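Local coordinates for purine-binding protein BAB2_0673 (Brucella melitensis biovar Abortus, PDB 3S99) that binds adenine and probably other purines such as guanine, and may serve in an ABC-type uptake system, at residues L27-I32 with N87-T92; T43-Q48 with A250-W255. One frame throughout, in Å; residues are numbered along the deposited sequence.

Interaction 1 of 2, residues L27-I32 with N87-T92; sequences LKVGFI and NKLIFT
With chi1 of -65° in F31 and -67° in F91, each ring leaves its backbone anti to the carbonyl carbon, and the two side chains run side by side on one face of a parallel pair of strands. The rings lie nearly parallel, their planes 12° apart, but displaced and with little overlap, their centroids separated by 5.1 Å; CE1 of F31 lies 3.5 Å from CD2 of F91. In V29 it is CG1 that stands anti to the backbone N, which brings this methyl to the edge of the F91 ring, in its plane, 3.8 Å from CE2 of F91. The CG2 branch of V29 faces CD2 of L89, whose side chain points the same way.

Beneath these side chains the strands 27-32 and 89-92 run nearly parallel and in register. G30 serves both ways, its N bonding to the carbonyl of L89 (G30 N to L89 O, 2.8 Å) and its O accepting from F91 N; I32 N to F91 O continues the ladder, and K88 N to K28 O starts it. On the face of I90 and T92, OD1 of N87 comes over the backbone of K28 and V29, 3.2 Å from V29 C, without a hydrogen bond to that strand, while ND2 of N87 is held by the carbonyl of I82. CG1 of I32 meets CG2 of T92 at 4.2 Å.

The strands are neighbours in the six-stranded parallel sheet of one lobe of a periplasmic-binding-protein fold, flanked by strands 61-66 and 112-116, and helix 256-268 packs on L27 and L89. The chemistry thus divides: backbone bonds fix the register and use the buried polar groups of G30, while apolar side chains fill the face toward that helix.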
ATOM      1  N   LEU A  27      -8.675   6.955  26.760  1.00 28.05           N
ATOM      2  CA  LEU A  27      -8.560   7.660  25.488  1.00 26.30           C
ATOM      3  C   LEU A  27      -9.468   7.013  24.449  1.00 24.65           C
ATOM      4  O   LEU A  27      -9.335   5.848  24.125  1.00 24.24           O
ATOM      5  CB  LEU A  27      -7.129   7.637  24.976  1.00 26.15           C
ATOM      6  CG  LEU A  27      -6.799   8.301  23.639  1.00 26.56           C
ATOM      7  CD1 LEU A  27      -7.150   9.789  23.667  1.00 27.92           C
ATOM      8  CD2 LEU A  27      -5.339   8.106  23.346  1.00 25.42           C
ATOM      9  N   LYS A  28     -10.397   7.797  23.933  1.00 23.50           N
ATOM     10  CA  LYS A  28     -11.221   7.367  22.835  1.00 22.78           C
ATOM     11  C   LYS A  28     -10.498   7.593  21.500  1.00 20.60           C
ATOM     12  O   LYS A  28     -10.183   8.730  21.134  1.00 19.98           O
ATOM     13  CB  LYS A  28     -12.549   8.102  22.893  1.00 23.24           C
ATOM     14  CG  LYS A  28     -13.462   7.607  24.020  1.00 25.93           C
ATOM     15  CD  LYS A  28     -14.721   8.446  24.075  1.00 29.43           C
ATOM     16  CE  LYS A  28     -15.911   7.698  24.654  1.00 33.46           C
ATOM     17  NZ  LYS A  28     -17.043   8.646  24.877  1.00 34.96           N
ATOM     18  N   VAL A  29     -10.224   6.498  20.789  1.00 19.54           N
ATOM     19  CA  VAL A  29      -9.496   6.519  19.533  1.00 17.77           C
ATOM     20  C   VAL A  29     -10.441   6.061  18.418  1.00 17.67           C
ATOM     21  O   VAL A  29     -11.045   5.012  18.522  1.00 19.48           O
ATOM     22  CB  VAL A  29      -8.212   5.610  19.592  1.00 18.01           C
ATOM     23  CG1 VAL A  29      -7.506   5.554  18.243  1.00 14.75           C
ATOM     24  CG2 VAL A  29      -7.207   6.070  20.689  1.00 15.26           C
ATOM     25  N   GLY A  30     -10.566   6.835  17.349  1.00 17.43           N
ATOM     26  CA  GLY A  30     -11.424   6.455  16.214  1.00 17.06           C
ATOM     27  C   GLY A  30     -10.708   6.166  14.924  1.00 16.71           C
ATOM     28  O   GLY A  30      -9.609   6.677  14.680  1.00 16.09           O
ATOM     29  N   PHE A  31     -11.371   5.363  14.086  1.00 16.71           N
ATOM     30  CA  PHE A  31     -10.843   4.914  12.807  1.00 15.69           C
ATOM     31  C   PHE A  31     -11.931   5.058  11.749  1.00 16.35           C
ATOM     32  O   PHE A  31     -13.109   4.718  11.992  1.00 16.56           O
ATOM     33  CB  PHE A  31     -10.387   3.454  12.857  1.00 16.64           C
ATOM     34  CG  PHE A  31      -9.239   3.203  13.765  1.00 16.78           C
ATOM     35  CD1 PHE A  31      -7.932   3.126  13.256  1.00 18.03           C
ATOM     36  CD2 PHE A  31      -9.442   3.090  15.142  1.00 17.85           C
ATOM     37  CE1 PHE A  31      -6.852   2.927  14.112  1.00 16.42           C
ATOM     38  CE2 PHE A  31      -8.369   2.877  16.000  1.00 16.37           C
ATOM     39  CZ  PHE A  31      -7.067   2.792  15.471  1.00 15.20           C
ATOM     40  N   ILE A  32     -11.535   5.577  10.588  1.00 15.82           N
ATOM     41  CA  ILE A  32     -12.376   5.638   9.399  1.00 16.29           C
ATOM     42  C   ILE A  32     -11.763   4.739   8.314  1.00 15.85           C
ATOM     43  O   ILE A  32     -10.608   4.960   7.921  1.00 14.77           O
ATOM     44  CB  ILE A  32     -12.443   7.075   8.863  1.00 16.32           C
ATOM     45  CG1 ILE A  32     -12.985   8.025   9.941  1.00 17.88           C
ATOM     46  CG2 ILE A  32     -13.342   7.118   7.626  1.00 17.49           C
ATOM     47  CD1 ILE A  32     -14.428   7.746  10.342  1.00 17.74           C
ATOM     48  N   ASN A  87     -13.990  11.128  20.459  1.00 20.04           N
ATOM     49  CA  ASN A  87     -12.693  10.593  20.066  1.00 19.29           C
ATOM     50  C   ASN A  87     -11.659  11.697  19.945  1.00 19.25           C
ATOM     51  O   ASN A  87     -11.879  12.691  19.259  1.00 18.92           O
ATOM     52  CB  ASN A  87     -12.816   9.779  18.789  1.00 18.95           C
ATOM     53  CG  ASN A  87     -13.625   8.519  19.010  1.00 18.48           C
ATOM     54  OD1 ASN A  87     -13.109   7.536  19.534  1.00 20.90           O
ATOM     55  ND2 ASN A  87     -14.917   8.565  18.686  1.00 16.41           N
ATOM     56  N   LYS A  88     -10.552  11.522  20.671  1.00 19.41           N
ATOM     57  CA  LYS A  88      -9.492  12.524  20.782  1.00 19.23           C
ATOM     58  C   LYS A  88      -8.268  12.219  19.892  1.00 17.79           C
ATOM     59  O   LYS A  88      -7.376  13.049  19.774  1.00 16.58           O
ATOM     60  CB  LYS A  88      -9.048  12.676  22.253  1.00 20.17           C
ATOM     61  CG  LYS A  88     -10.026  13.379  23.201  1.00 25.93           C
ATOM     62  CD  LYS A  88     -10.549  14.713  22.654  1.00 31.10           C
ATOM     63  CE  LYS A  88     -10.645  15.823  23.716  1.00 35.06           C
ATOM     64  NZ  LYS A  88     -11.750  15.600  24.720  1.00 40.10           N
ATOM     65  N   LEU A  89      -8.225  11.020  19.310  1.00 16.64           N
ATOM     66  CA  LEU A  89      -7.254  10.644  18.295  1.00 15.59           C
ATOM     67  C   LEU A  89      -8.021   9.899  17.213  1.00 14.45           C
ATOM     68  O   LEU A  89      -8.732   8.933  17.502  1.00 14.10           O
ATOM     69  CB  LEU A  89      -6.202   9.746  18.892  1.00 16.21           C
ATOM     70  CG  LEU A  89      -5.130   9.173  17.969  1.00 15.81           C
ATOM     71  CD1 LEU A  89      -4.247  10.279  17.331  1.00 12.38           C
ATOM     72  CD2 LEU A  89      -4.281   8.185  18.758  1.00 14.14           C
ATOM     73  N   ILE A  90      -7.927  10.377  15.980  1.00 14.42           N
ATOM     74  CA  ILE A  90      -8.696   9.805  14.867  1.00 14.25           C
ATOM     75  C   ILE A  90      -7.774   9.486  13.688  1.00 14.44           C
ATOM     76  O   ILE A  90      -7.072  10.393  13.184  1.00 14.76           O
ATOM     77  CB  ILE A  90      -9.756  10.783  14.388  1.00 14.37           C
ATOM     78  CG1 ILE A  90     -10.753  11.103  15.509  1.00 14.14           C
ATOM     79  CG2 ILE A  90     -10.514  10.232  13.103  1.00 10.86           C
ATOM     80  CD1 ILE A  90     -11.850  12.076  15.054  1.00 14.78           C
ATOM     81  N   PHE A  91      -7.779   8.221  13.259  1.00 14.11           N
ATOM     82  CA  PHE A  91      -6.982   7.752  12.124  1.00 12.92           C
ATOM     83  C   PHE A  91      -7.883   7.659  10.899  1.00 13.56           C
ATOM     84  O   PHE A  91      -8.914   6.968  10.925  1.00 14.10           O
ATOM     85  CB  PHE A  91      -6.381   6.379  12.411  1.00 13.79           C
ATOM     86  CG  PHE A  91      -5.338   6.377  13.496  1.00 12.61           C
ATOM     87  CD1 PHE A  91      -3.984   6.553  13.174  1.00 14.98           C
ATOM     88  CD2 PHE A  91      -5.680   6.184  14.809  1.00 15.06           C
ATOM     89  CE1 PHE A  91      -3.024   6.571  14.158  1.00 15.64           C
ATOM     90  CE2 PHE A  91      -4.704   6.168  15.800  1.00 15.67           C
ATOM     91  CZ  PHE A  91      -3.373   6.363  15.464  1.00 15.37           C
ATOM     92  N   THR A  92      -7.513   8.370   9.841  1.00 13.77           N
ATOM     93  CA  THR A  92      -8.236   8.369   8.572  1.00 12.99           C
ATOM     94  C   THR A  92      -7.402   7.565   7.583  1.00 12.29           C
ATOM     95  O   THR A  92      -6.285   7.943   7.250  1.00 12.20           O
ATOM     96  CB  THR A  92      -8.625   9.788   8.120  1.00 13.11           C
ATOM     97  OG1 THR A  92      -7.476  10.623   8.025  1.00 13.24           O
ATOM     98  CG2 THR A  92      -9.634  10.398   9.130  1.00 11.47           C
TER

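Interaction 2 of 2, residues T43-Q48 with A250-W255; sequences TYQHDQ and AVVDEW
The imidazole of H46 lies over one face of the five-membered ring of the W255 indole, in an offset stack with planes 10° apart and centroids separated by 3.9 Å. The closest atoms are CE1 of H46 and NE1 of W255, at 3.2 Å, so each lies over the rim of the other ring. Both side chains carry CG anti to the carbonyl carbon and beside the backbone N; from the helix and from the turn after the strand this swings the rings into the gap between the two backbones. The remaining face of the indole is covered by CB of D253, so that the ring is sandwiched between the imidazole and its own chain. At the edge of W255, in its plane, sits the carbonyl oxygen of Q45, 3.9 Å from CD1 of W255.

In the periplasmic-binding-protein fold this contact lies beside the adenine cleft, where the chain crosses from strand 247-253 of one lobe to helix 256-268 on the other, the lobe of helix 42-57. The bond from Q45 reaches the strand end, whereas the H46 stack is made with the connecting segment. H46 is fixed further by Y259 of helix 256-268, whose OH bonds to ND1, and meets the ring of adenine-binding W42 edge to face.

Q45 reaches across with chi1 at -95°, off a staggered position, and a further bend at chi2 turns its amide toward the strand. NE2 of Q45 donates to O of D253 at 2.9 Å, with an N-H...O angle of 165°; the oxygen lies nearly in the amide plane of Q45, whereas the donor is tilted out of the carbonyl plane of D253. The same nitrogen rests 3.7 Å from CG1 of V252. OE1 of Q45 is hydrogen-bonded to the hydroxyl of S237, and with both ends of the amide bonded its rotation is fixed.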
ATOM      1  N   THR A  43      -8.089  -2.699   4.365  1.00 15.40           N
ATOM      2  CA  THR A  43      -8.822  -2.253   5.556  1.00 15.12           C
ATOM      3  C   THR A  43      -8.612  -3.252   6.711  1.00 16.34           C
ATOM      4  O   THR A  43      -8.465  -2.880   7.889  1.00 15.73           O
ATOM      5  CB  THR A  43     -10.295  -2.015   5.256  1.00 16.70           C
ATOM      6  OG1 THR A  43     -10.413  -0.783   4.517  1.00 17.51           O
ATOM      7  CG2 THR A  43     -11.110  -1.920   6.570  1.00 15.15           C
ATOM      8  N   TYR A  44      -8.544  -4.528   6.356  1.00 17.19           N
ATOM      9  CA  TYR A  44      -8.302  -5.590   7.328  1.00 18.71           C
ATOM     10  C   TYR A  44      -7.000  -5.348   8.118  1.00 18.24           C
ATOM     11  O   TYR A  44      -6.986  -5.479   9.331  1.00 17.81           O
ATOM     12  CB  TYR A  44      -8.224  -6.912   6.584  1.00 18.38           C
ATOM     13  CG  TYR A  44      -7.814  -8.094   7.412  1.00 22.44           C
ATOM     14  CD1 TYR A  44      -8.699  -8.667   8.322  1.00 24.17           C
ATOM     15  CD2 TYR A  44      -6.551  -8.681   7.258  1.00 20.97           C
ATOM     16  CE1 TYR A  44      -8.328  -9.805   9.076  1.00 26.26           C
ATOM     17  CE2 TYR A  44      -6.174  -9.809   8.005  1.00 21.92           C
ATOM     18  CZ  TYR A  44      -7.061 -10.356   8.896  1.00 23.77           C
ATOM     19  OH  TYR A  44      -6.700 -11.428   9.647  1.00 23.23           O
ATOM     20  N   GLN A  45      -5.913  -5.029   7.411  1.00 18.92           N
ATOM     21  CA  GLN A  45      -4.635  -4.706   8.049  1.00 18.63           C
ATOM     22  C   GLN A  45      -4.747  -3.494   8.968  1.00 18.08           C
ATOM     23  O   GLN A  45      -4.190  -3.486  10.054  1.00 17.92           O
ATOM     24  CB  GLN A  45      -3.552  -4.390   7.021  1.00 18.62           C
ATOM     25  CG  GLN A  45      -2.614  -5.477   6.579  1.00 21.17           C
ATOM     26  CD  GLN A  45      -2.133  -6.464   7.623  1.00 21.16           C
ATOM     27  OE1 GLN A  45      -2.694  -7.536   7.740  1.00 23.45           O
ATOM     28  NE2 GLN A  45      -1.066  -6.134   8.327  1.00 22.20           N
ATOM     29  N   HIS A  46      -5.468  -2.455   8.543  1.00 17.84           N
ATOM     30  CA  HIS A  46      -5.749  -1.360   9.475  1.00 16.42           C
ATOM     31  C   HIS A  46      -6.468  -1.832  10.733  1.00 16.56           C
ATOM     32  O   HIS A  46      -6.098  -1.449  11.847  1.00 14.89           O
ATOM     33  CB  HIS A  46      -6.490  -0.213   8.792  1.00 16.27           C
ATOM     34  CG  HIS A  46      -5.623   0.601   7.886  1.00 15.96           C
ATOM     35  ND1 HIS A  46      -4.629   1.447   8.362  1.00 13.96           N
ATOM     36  CD2 HIS A  46      -5.604   0.710   6.535  1.00 15.22           C
ATOM     37  CE1 HIS A  46      -4.058   2.047   7.334  1.00 15.50           C
ATOM     38  NE2 HIS A  46      -4.612   1.603   6.214  1.00 13.59           N
ATOM     39  N   ASP A  47      -7.467  -2.706  10.570  1.00 17.52           N
ATOM     40  CA  ASP A  47      -8.289  -3.111  11.681  1.00 17.02           C
ATOM     41  C   ASP A  47      -7.549  -4.116  12.549  1.00 18.37           C
ATOM     42  O   ASP A  47      -7.759  -4.128  13.750  1.00 17.05           O
ATOM     43  CB  ASP A  47      -9.581  -3.734  11.174  1.00 18.38           C
ATOM     44  CG  ASP A  47     -10.643  -3.855  12.244  1.00 17.08           C
ATOM     45  OD1 ASP A  47     -11.143  -2.804  12.755  1.00 18.91           O
ATOM     46  OD2 ASP A  47     -10.999  -4.998  12.545  1.00 17.51           O
ATOM     47  N   GLN A  48      -6.695  -4.950  11.956  1.00 18.51           N
ATOM     48  CA  GLN A  48      -5.838  -5.839  12.766  1.00 19.79           C
ATOM     49  C   GLN A  48      -4.866  -5.002  13.593  1.00 18.77           C
ATOM     50  O   GLN A  48      -4.485  -5.394  14.679  1.00 20.00           O
ATOM     51  CB  GLN A  48      -5.081  -6.860  11.902  1.00 20.42           C
ATOM     52  CG  GLN A  48      -5.988  -7.849  11.211  1.00 22.31           C
ATOM     53  CD  GLN A  48      -6.543  -8.857  12.182  1.00 25.42           C
ATOM     54  OE1 GLN A  48      -7.691  -8.769  12.607  1.00 27.66           O
ATOM     55  NE2 GLN A  48      -5.723  -9.806  12.548  1.00 26.58           N
ATOM     56  N   ALA A 250       3.729 -11.201  -0.250  1.00 17.18           N
ATOM     57  CA  ALA A 250       2.852 -10.046  -0.183  1.00 16.78           C
ATOM     58  C   ALA A 250       3.605  -8.888   0.454  1.00 16.71           C
ATOM     59  O   ALA A 250       4.439  -9.107   1.289  1.00 17.38           O
ATOM     60  CB  ALA A 250       1.601 -10.359   0.626  1.00 16.97           C
ATOM     61  N   VAL A 251       3.280  -7.661   0.051  1.00 16.29           N
ATOM     62  CA  VAL A 251       3.764  -6.456   0.705  1.00 15.38           C
ATOM     63  C   VAL A 251       2.846  -6.134   1.894  1.00 16.77           C
ATOM     64  O   VAL A 251       1.725  -5.699   1.696  1.00 17.42           O
ATOM     65  CB  VAL A 251       3.771  -5.296  -0.287  1.00 15.28           C
ATOM     66  CG1 VAL A 251       4.403  -4.015   0.343  1.00 14.41           C
ATOM     67  CG2 VAL A 251       4.550  -5.692  -1.554  1.00 14.35           C
ATOM     68  N   VAL A 252       3.341  -6.340   3.123  1.00 17.05           N
ATOM     69  CA  VAL A 252       2.521  -6.308   4.309  1.00 17.36           C
ATOM     70  C   VAL A 252       2.736  -4.968   4.991  1.00 16.78           C
ATOM     71  O   VAL A 252       3.858  -4.509   5.138  1.00 16.45           O
ATOM     72  CB  VAL A 252       2.841  -7.458   5.287  1.00 18.97           C
ATOM     73  CG1 VAL A 252       2.033  -7.319   6.624  1.00 19.46           C
ATOM     74  CG2 VAL A 252       2.559  -8.831   4.632  1.00 18.92           C
ATOM     75  N   ASP A 253       1.635  -4.347   5.391  1.00 16.48           N
ATOM     76  CA  ASP A 253       1.648  -3.012   5.985  1.00 16.24           C
ATOM     77  C   ASP A 253       1.613  -3.210   7.488  1.00 17.16           C
ATOM     78  O   ASP A 253       0.632  -3.768   7.990  1.00 18.06           O
ATOM     79  CB  ASP A 253       0.401  -2.249   5.565  1.00 15.64           C
ATOM     80  CG  ASP A 253       0.325  -2.033   4.072  1.00 15.84           C
ATOM     81  OD1 ASP A 253       1.377  -2.084   3.411  1.00 13.81           O
ATOM     82  OD2 ASP A 253      -0.777  -1.768   3.569  1.00 12.62           O
ATOM     83  N   GLU A 254       2.638  -2.750   8.209  1.00 17.51           N
ATOM     84  CA  GLU A 254       2.651  -2.965   9.670  1.00 19.00           C
ATOM     85  C   GLU A 254       2.274  -1.681  10.447  1.00 17.89           C
ATOM     86  O   GLU A 254       3.119  -0.948  10.922  1.00 16.42           O
ATOM     87  CB  GLU A 254       3.995  -3.527  10.125  1.00 20.43           C
ATOM     88  CG  GLU A 254       4.278  -4.965   9.645  1.00 25.89           C
ATOM     89  CD  GLU A 254       3.375  -6.027  10.306  1.00 29.94           C
ATOM     90  OE1 GLU A 254       2.878  -5.851  11.447  1.00 32.67           O
ATOM     91  OE2 GLU A 254       3.145  -7.054   9.641  1.00 35.31           O
ATOM     92  N   TRP A 255       0.985  -1.439  10.603  1.00 16.72           N
ATOM     93  CA  TRP A 255       0.560  -0.189  11.214  1.00 16.44           C
ATOM     94  C   TRP A 255       0.574  -0.226  12.736  1.00 16.28           C
ATOM     95  O   TRP A 255       0.576   0.810  13.387  1.00 15.58           O
ATOM     96  CB  TRP A 255      -0.826   0.188  10.737  1.00 15.76           C
ATOM     97  CG  TRP A 255      -1.064   0.162   9.242  1.00 15.66           C
ATOM     98  CD1 TRP A 255      -1.881  -0.695   8.571  1.00 16.64           C
ATOM     99  CD2 TRP A 255      -0.516   1.047   8.250  1.00 14.98           C
ATOM    100  NE1 TRP A 255      -1.903  -0.382   7.234  1.00 15.85           N
ATOM    101  CE2 TRP A 255      -1.048   0.666   7.014  1.00 15.11           C
ATOM    102  CE3 TRP A 255       0.415   2.101   8.285  1.00 14.23           C
ATOM    103  CZ2 TRP A 255      -0.729   1.328   5.836  1.00 15.35           C
ATOM    104  CZ3 TRP A 255       0.726   2.738   7.133  1.00 14.90           C
ATOM    105  CH2 TRP A 255       0.174   2.357   5.917  1.00 14.63           C
TER

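Helix 42-57 is the next element after strand 27-32, and the two contacts alternate along the sequence: interaction 1 lies inside one lobe, interaction 2 at a crossover between that lobe and the other. Their centres are about 17 Å apart and their nearest atoms about 5 Å, without touching. Y259 of helix 256-268 bridges them, its ring meeting F91 on one side of the link and its hydroxyl serving H46 on the other. Adenine lies nearer interaction 2: the side chain of D253 is about 6 Å from it and that of H46 about 8 Å from that of adenine-binding D217, whereas the T92 side chain is about 10 Å from the ligand.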